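Local structure of ureidoglycolate hydrolase (Arabidopsis thaliana, 4PXE) at residues A[27-41]-A[93-105]. The protein hydrolyses (S)-ureidoglycolate to glyoxylate, carbon dioxide and ammonium with two manganese ions per subunit, in the catabolism of purine nucleotides. Residues are numbered along the deposited sequence; the frame is centred on the assembly and turned at random.
Sequences LSSFSDAPSPSVTRV and IDAIPYSGKYDGV. With MN (manganese (II) ion), chain C; MN (manganese (II) ion), chain D.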
loop_
_atom_site.group_PDB
_atom_site.type_symbol
_atom_site.label_atom_id
_atom_site.label_comp_id
_atom_site.label_asym_id
_atom_site.label_seq_id
_atom_site.Cartn_x
_atom_site.Cartn_y
_atom_site.Cartn_z
ATOM N N LEU A 27 -26.428 -7.415 9.572
ATOM C CA LEU A 27 -25.695 -6.186 9.276
ATOM C C LEU A 27 -24.255 -6.466 8.819
ATOM O O LEU A 27 -23.714 -5.765 7.961
ATOM C CB LEU A 27 -25.711 -5.231 10.470
ATOM C CG LEU A 27 -25.412 -3.777 10.098
ATOM C CD1 LEU A 27 -26.586 -3.158 9.345
ATOM C CD2 LEU A 27 -25.078 -2.955 11.322
ATOM N N SER A 28 -23.639 -7.504 9.377
ATOM C CA SER A 28 -22.262 -7.839 9.036
ATOM C C SER A 28 -22.098 -8.288 7.585
ATOM O O SER A 28 -20.975 -8.318 7.070
ATOM C CB SER A 28 -21.711 -8.910 9.986
ATOM O OG SER A 28 -22.178 -10.208 9.647
ATOM N N SER A 29 -23.208 -8.634 6.930
ATOM C CA SER A 29 -23.142 -9.034 5.522
ATOM C C SER A 29 -22.846 -7.854 4.595
ATOM O O SER A 29 -22.411 -8.058 3.466
ATOM C CB SER A 29 -24.439 -9.724 5.093
ATOM O OG SER A 29 -25.495 -8.796 4.952
ATOM N N PHE A 30 -23.086 -6.632 5.071
ATOM C CA PHE A 30 -22.784 -5.431 4.290
ATOM C C PHE A 30 -21.317 -5.072 4.486
ATOM O O PHE A 30 -20.969 -4.212 5.290
ATOM C CB PHE A 30 -23.696 -4.269 4.683
ATOM C CG PHE A 30 -25.163 -4.594 4.593
ATOM C CD1 PHE A 30 -25.722 -5.009 3.394
ATOM C CD2 PHE A 30 -25.976 -4.493 5.706
ATOM C CE1 PHE A 30 -27.074 -5.307 3.309
ATOM C CE2 PHE A 30 -27.322 -4.786 5.628
ATOM C CZ PHE A 30 -27.871 -5.202 4.427
ATOM N N SER A 31 -20.464 -5.741 3.728
ATOM C CA SER A 31 -19.033 -5.720 3.991
ATOM C C SER A 31 -18.227 -5.871 2.717
ATOM O O SER A 31 -18.590 -6.661 1.841
ATOM C CB SER A 31 -18.686 -6.874 4.932
ATOM O OG SER A 31 -17.296 -6.954 5.154
ATOM N N ASP A 32 -17.116 -5.145 2.642
ATOM C CA ASP A 32 -16.174 -5.310 1.538
ATOM C C ASP A 32 -15.105 -6.369 1.822
ATOM O O ASP A 32 -14.287 -6.678 0.956
ATOM C CB ASP A 32 -15.534 -3.971 1.167
ATOM C CG ASP A 32 -16.451 -3.109 0.319
ATOM O OD1 ASP A 32 -17.166 -3.667 -0.543
ATOM O OD2 ASP A 32 -16.468 -1.878 0.523
ATOM N N ALA A 33 -15.115 -6.916 3.033
ATOM C CA ALA A 33 -14.251 -8.035 3.395
ATOM C C ALA A 33 -15.102 -9.290 3.568
ATOM O O ALA A 33 -16.241 -9.211 4.012
ATOM C CB ALA A 33 -13.501 -7.729 4.685
ATOM N N PRO A 34 -14.548 -10.459 3.223
ATOM C CA PRO A 34 -15.305 -11.699 3.423
ATOM C C PRO A 34 -15.460 -12.037 4.912
ATOM O O PRO A 34 -14.523 -11.838 5.696
ATOM C CB PRO A 34 -14.447 -12.754 2.711
ATOM C CG PRO A 34 -13.080 -12.195 2.699
ATOM C CD PRO A 34 -13.222 -10.698 2.633
ATOM N N SER A 35 -16.639 -12.525 5.284
ATOM C CA SER A 35 -16.898 -13.019 6.633
ATOM C C SER A 35 -15.796 -14.014 6.981
ATOM O O SER A 35 -15.362 -14.773 6.119
ATOM C CB SER A 35 -18.267 -13.705 6.673
ATOM O OG SER A 35 -18.548 -14.251 7.950
ATOM N N PRO A 36 -15.335 -14.031 8.245
ATOM C CA PRO A 36 -15.872 -13.340 9.424
ATOM C C PRO A 36 -15.457 -11.875 9.580
ATOM O O PRO A 36 -15.916 -11.228 10.525
ATOM C CB PRO A 36 -15.305 -14.166 10.583
ATOM C CG PRO A 36 -14.012 -14.667 10.076
ATOM C CD PRO A 36 -14.234 -14.944 8.604
ATOM N N SER A 37 -14.634 -11.348 8.678
ATOM C CA SER A 37 -14.211 -9.954 8.799
ATOM C C SER A 37 -15.270 -9.005 8.264
ATOM O O SER A 37 -16.107 -9.381 7.451
ATOM C CB SER A 37 -12.890 -9.703 8.067
ATOM O OG SER A 37 -11.804 -10.309 8.743
ATOM N N VAL A 38 -15.222 -7.770 8.739
ATOM C CA VAL A 38 -16.077 -6.718 8.230
ATOM C C VAL A 38 -15.208 -5.553 7.796
ATOM O O VAL A 38 -14.269 -5.189 8.498
ATOM C CB VAL A 38 -17.075 -6.228 9.298
ATOM C CG1 VAL A 38 -17.995 -5.158 8.722
ATOM C CG2 VAL A 38 -17.888 -7.396 9.832
ATOM N N THR A 39 -15.501 -4.992 6.622
ATOM C CA THR A 39 -14.974 -3.688 6.221
ATOM C C THR A 39 -16.164 -2.884 5.741
ATOM O O THR A 39 -16.885 -3.326 4.853
ATOM C CB THR A 39 -13.987 -3.792 5.051
ATOM O OG1 THR A 39 -12.863 -4.572 5.455
ATOM C CG2 THR A 39 -13.505 -2.409 4.637
ATOM N N ARG A 40 -16.402 -1.723 6.338
ATOM C CA ARG A 40 -17.526 -0.902 5.888
ATOM C C ARG A 40 -17.209 0.565 6.078
ATOM O O ARG A 40 -17.252 1.090 7.189
ATOM C CB ARG A 40 -18.827 -1.289 6.598
ATOM C CG ARG A 40 -20.021 -0.498 6.089
ATOM C CD ARG A 40 -21.335 -1.132 6.517
ATOM N NE ARG A 40 -21.452 -1.236 7.968
ATOM C CZ ARG A 40 -21.608 -2.382 8.632
ATOM N NH1 ARG A 40 -21.658 -3.545 7.989
ATOM N NH2 ARG A 40 -21.715 -2.362 9.951
ATOM N N VAL A 41 -16.882 1.220 4.971
ATOM C CA VAL A 41 -16.347 2.565 5.006
ATOM C C VAL A 41 -17.388 3.615 4.643
ATOM O O VAL A 41 -18.228 3.403 3.759
ATOM C CB VAL A 41 -15.126 2.652 4.055
ATOM C CG1 VAL A 41 -14.537 4.046 4.058
ATOM C CG2 VAL A 41 -14.083 1.625 4.472
ATOM N N ILE A 93 -21.928 2.613 12.862
ATOM C CA ILE A 93 -21.900 1.303 12.217
ATOM C C ILE A 93 -20.774 1.153 11.200
ATOM O O ILE A 93 -20.631 0.089 10.596
ATOM C CB ILE A 93 -23.246 0.940 11.551
ATOM C CG1 ILE A 93 -23.577 1.927 10.425
ATOM C CG2 ILE A 93 -24.364 0.859 12.596
ATOM C CD1 ILE A 93 -24.956 1.701 9.812
ATOM N N ASP A 94 -19.971 2.192 11.000
ATOM C CA ASP A 94 -18.809 1.980 10.138
ATOM C C ASP A 94 -17.800 1.046 10.818
ATOM O O ASP A 94 -17.791 0.919 12.048
ATOM C CB ASP A 94 -18.196 3.285 9.570
ATOM C CG ASP A 94 -17.725 4.278 10.635
ATOM O OD1 ASP A 94 -18.241 4.306 11.772
ATOM O OD2 ASP A 94 -16.846 5.097 10.283
ATOM N N ALA A 95 -16.998 0.373 9.997
ATOM C CA ALA A 95 -16.064 -0.663 10.428
ATOM C C ALA A 95 -14.754 -0.471 9.681
ATOM O O ALA A 95 -14.742 -0.377 8.448
ATOM C CB ALA A 95 -16.623 -2.032 10.115
ATOM N N ILE A 96 -13.648 -0.418 10.412
ATOM C CA ILE A 96 -12.336 -0.318 9.760
ATOM C C ILE A 96 -12.001 -1.608 8.999
ATOM O O ILE A 96 -12.630 -2.639 9.218
ATOM C CB ILE A 96 -11.207 0.072 10.752
ATOM C CG1 ILE A 96 -10.816 -1.097 11.661
ATOM C CG2 ILE A 96 -11.598 1.288 11.561
ATOM C CD1 ILE A 96 -9.658 -0.761 12.579
ATOM N N PRO A 97 -11.034 -1.551 8.078
ATOM C CA PRO A 97 -10.735 -2.776 7.325
ATOM C C PRO A 97 -10.427 -4.004 8.192
ATOM O O PRO A 97 -9.609 -3.939 9.116
ATOM C CB PRO A 97 -9.510 -2.374 6.494
ATOM C CG PRO A 97 -9.724 -0.893 6.254
ATOM C CD PRO A 97 -10.315 -0.378 7.539
ATOM N N TYR A 98 -11.104 -5.107 7.879
ATOM C CA TYR A 98 -10.866 -6.403 8.523
ATOM C C TYR A 98 -11.060 -6.340 10.022
ATOM O O TYR A 98 -10.202 -6.762 10.810
ATOM C CB TYR A 98 -9.479 -6.956 8.161
ATOM C CG TYR A 98 -9.374 -7.320 6.702
ATOM C CD1 TYR A 98 -9.777 -8.569 6.256
ATOM C CD2 TYR A 98 -8.906 -6.404 5.769
ATOM C CE1 TYR A 98 -9.700 -8.914 4.922
ATOM C CE2 TYR A 98 -8.819 -6.741 4.422
ATOM C CZ TYR A 98 -9.228 -7.994 4.011
ATOM O OH TYR A 98 -9.146 -8.349 2.678
ATOM N N SER A 99 -12.214 -5.821 10.408
ATOM C CA SER A 99 -12.557 -5.708 11.818
ATOM C C SER A 99 -13.739 -6.620 12.167
ATOM O O SER A 99 -14.078 -7.529 11.401
ATOM C CB SER A 99 -12.824 -4.253 12.187
ATOM O OG SER A 99 -13.885 -3.700 11.422
ATOM N N GLY A 100 -14.350 -6.390 13.329
ATOM C CA GLY A 100 -15.395 -7.265 13.842
ATOM C C GLY A 100 -16.801 -6.749 13.581
ATOM O O GLY A 100 -16.980 -5.738 12.898
ATOM N N LYS A 101 -17.788 -7.437 14.160
ATOM C CA LYS A 101 -19.208 -7.188 13.911
ATOM C C LYS A 101 -19.909 -6.431 15.048
ATOM O O LYS A 101 -21.094 -6.120 14.943
ATOM C CB LYS A 101 -19.966 -8.518 13.728
ATOM C CG LYS A 101 -19.344 -9.522 12.767
ATOM C CD LYS A 101 -20.248 -10.755 12.576
ATOM C CE LYS A 101 -20.507 -11.536 13.857
ATOM N NZ LYS A 101 -21.179 -12.857 13.552
ATOM N N TYR A 102 -19.188 -6.152 16.130
ATOM C CA TYR A 102 -19.808 -5.660 17.373
ATOM C C TYR A 102 -19.464 -4.209 17.713
ATOM O O TYR A 102 -20.283 -3.491 18.299
ATOM C CB TYR A 102 -19.455 -6.592 18.552
ATOM C CG TYR A 102 -19.949 -8.008 18.359
ATOM C CD1 TYR A 102 -21.201 -8.398 18.832
ATOM C CD2 TYR A 102 -19.166 -8.950 17.695
ATOM C CE1 TYR A 102 -21.665 -9.688 18.637
ATOM C CE2 TYR A 102 -19.620 -10.239 17.500
ATOM C CZ TYR A 102 -20.870 -10.600 17.978
ATOM O OH TYR A 102 -21.335 -11.889 17.782
ATOM N N ASP A 103 -18.264 -3.785 17.332
ATOM C CA ASP A 103 -17.825 -2.410 17.558
ATOM C C ASP A 103 -18.816 -1.435 16.925
ATOM O O ASP A 103 -19.116 -1.530 15.739
ATOM C CB ASP A 103 -16.429 -2.255 16.955
ATOM C CG ASP A 103 -15.882 -0.874 17.097
ATOM O OD1 ASP A 103 -16.342 -0.112 17.954
ATOM O OD2 ASP A 103 -14.955 -0.545 16.341
ATOM N N GLY A 104 -19.360 -0.527 17.734
ATOM C CA GLY A 104 -20.358 0.430 17.260
ATOM C C GLY A 104 -21.758 -0.142 17.074
ATOM O O GLY A 104 -22.757 0.400 17.578
ATOM N N VAL A 105 -21.820 -1.247 16.335
ATOM C CA VAL A 105 -23.100 -1.840 15.959
ATOM C C VAL A 105 -23.966 -2.181 17.175
ATOM O O VAL A 105 -25.173 -1.938 17.159
ATOM C CB VAL A 105 -22.903 -3.084 15.068
ATOM C CG1 VAL A 105 -24.240 -3.709 14.730
ATOM C CG2 VAL A 105 -22.173 -2.706 13.784
HETATM MN MN MN C . -16.654 2.014 18.390
HETATM MN MN MN D . -13.520 1.131 16.464
HETATM O O HOH W 1 -11.207 -7.142 1.467
HETATM O O HOH W 2 -19.862 -13.729 10.999
HETATM O O HOH W 3 -17.084 4.005 19.293
HETATM O O HOH W 4 -14.975 2.588 17.054
HETATM O O HOH W 5 -14.714 2.300 19.905
HETATM O O HOH W 6 -12.923 1.090 18.193
#
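Antiparallel bridges with a G1 beta bulge join strand 38-40 to A95 and, past the corner at P97 and Y98, to S99, where the strand meets the segment 93-105 that carries the manganese ligand D103. V38 and S99 exchange two backbone bonds, R40 and A95 another two; Y98 and S99 both face V38, the G1 bulge, and the register slips by two between V38 and R40. T39 OG1, anti to the carbonyl carbon (chi1 -62°), accepts from Y98 N at 3.0 Å (163°). The Y98 ring carries A33 CB over one face, 4.2 Å from its centroid, while its edge meets S37 OG; H289 of the second subunit stacks edge-to-face on it. On the face shared by V38 and A95, V38 CG1 touches A95 CB at 3.7 Å. R40 bends at chi3 (59°), and R40 NH2 donates to I93 O in its carbonyl plane at 2.8 Å. R40 NE adds a weak second bond to I93 O, while R40 NH1 grips F30 O at 2.9 Å. A leucine in its place would probably leave both carbonyls without these donors and the turn at F30 less firmly tied to I93. One guanidinium thus bonds carbonyls of both segments, tying the 27-41 turn to the segment that holds D103.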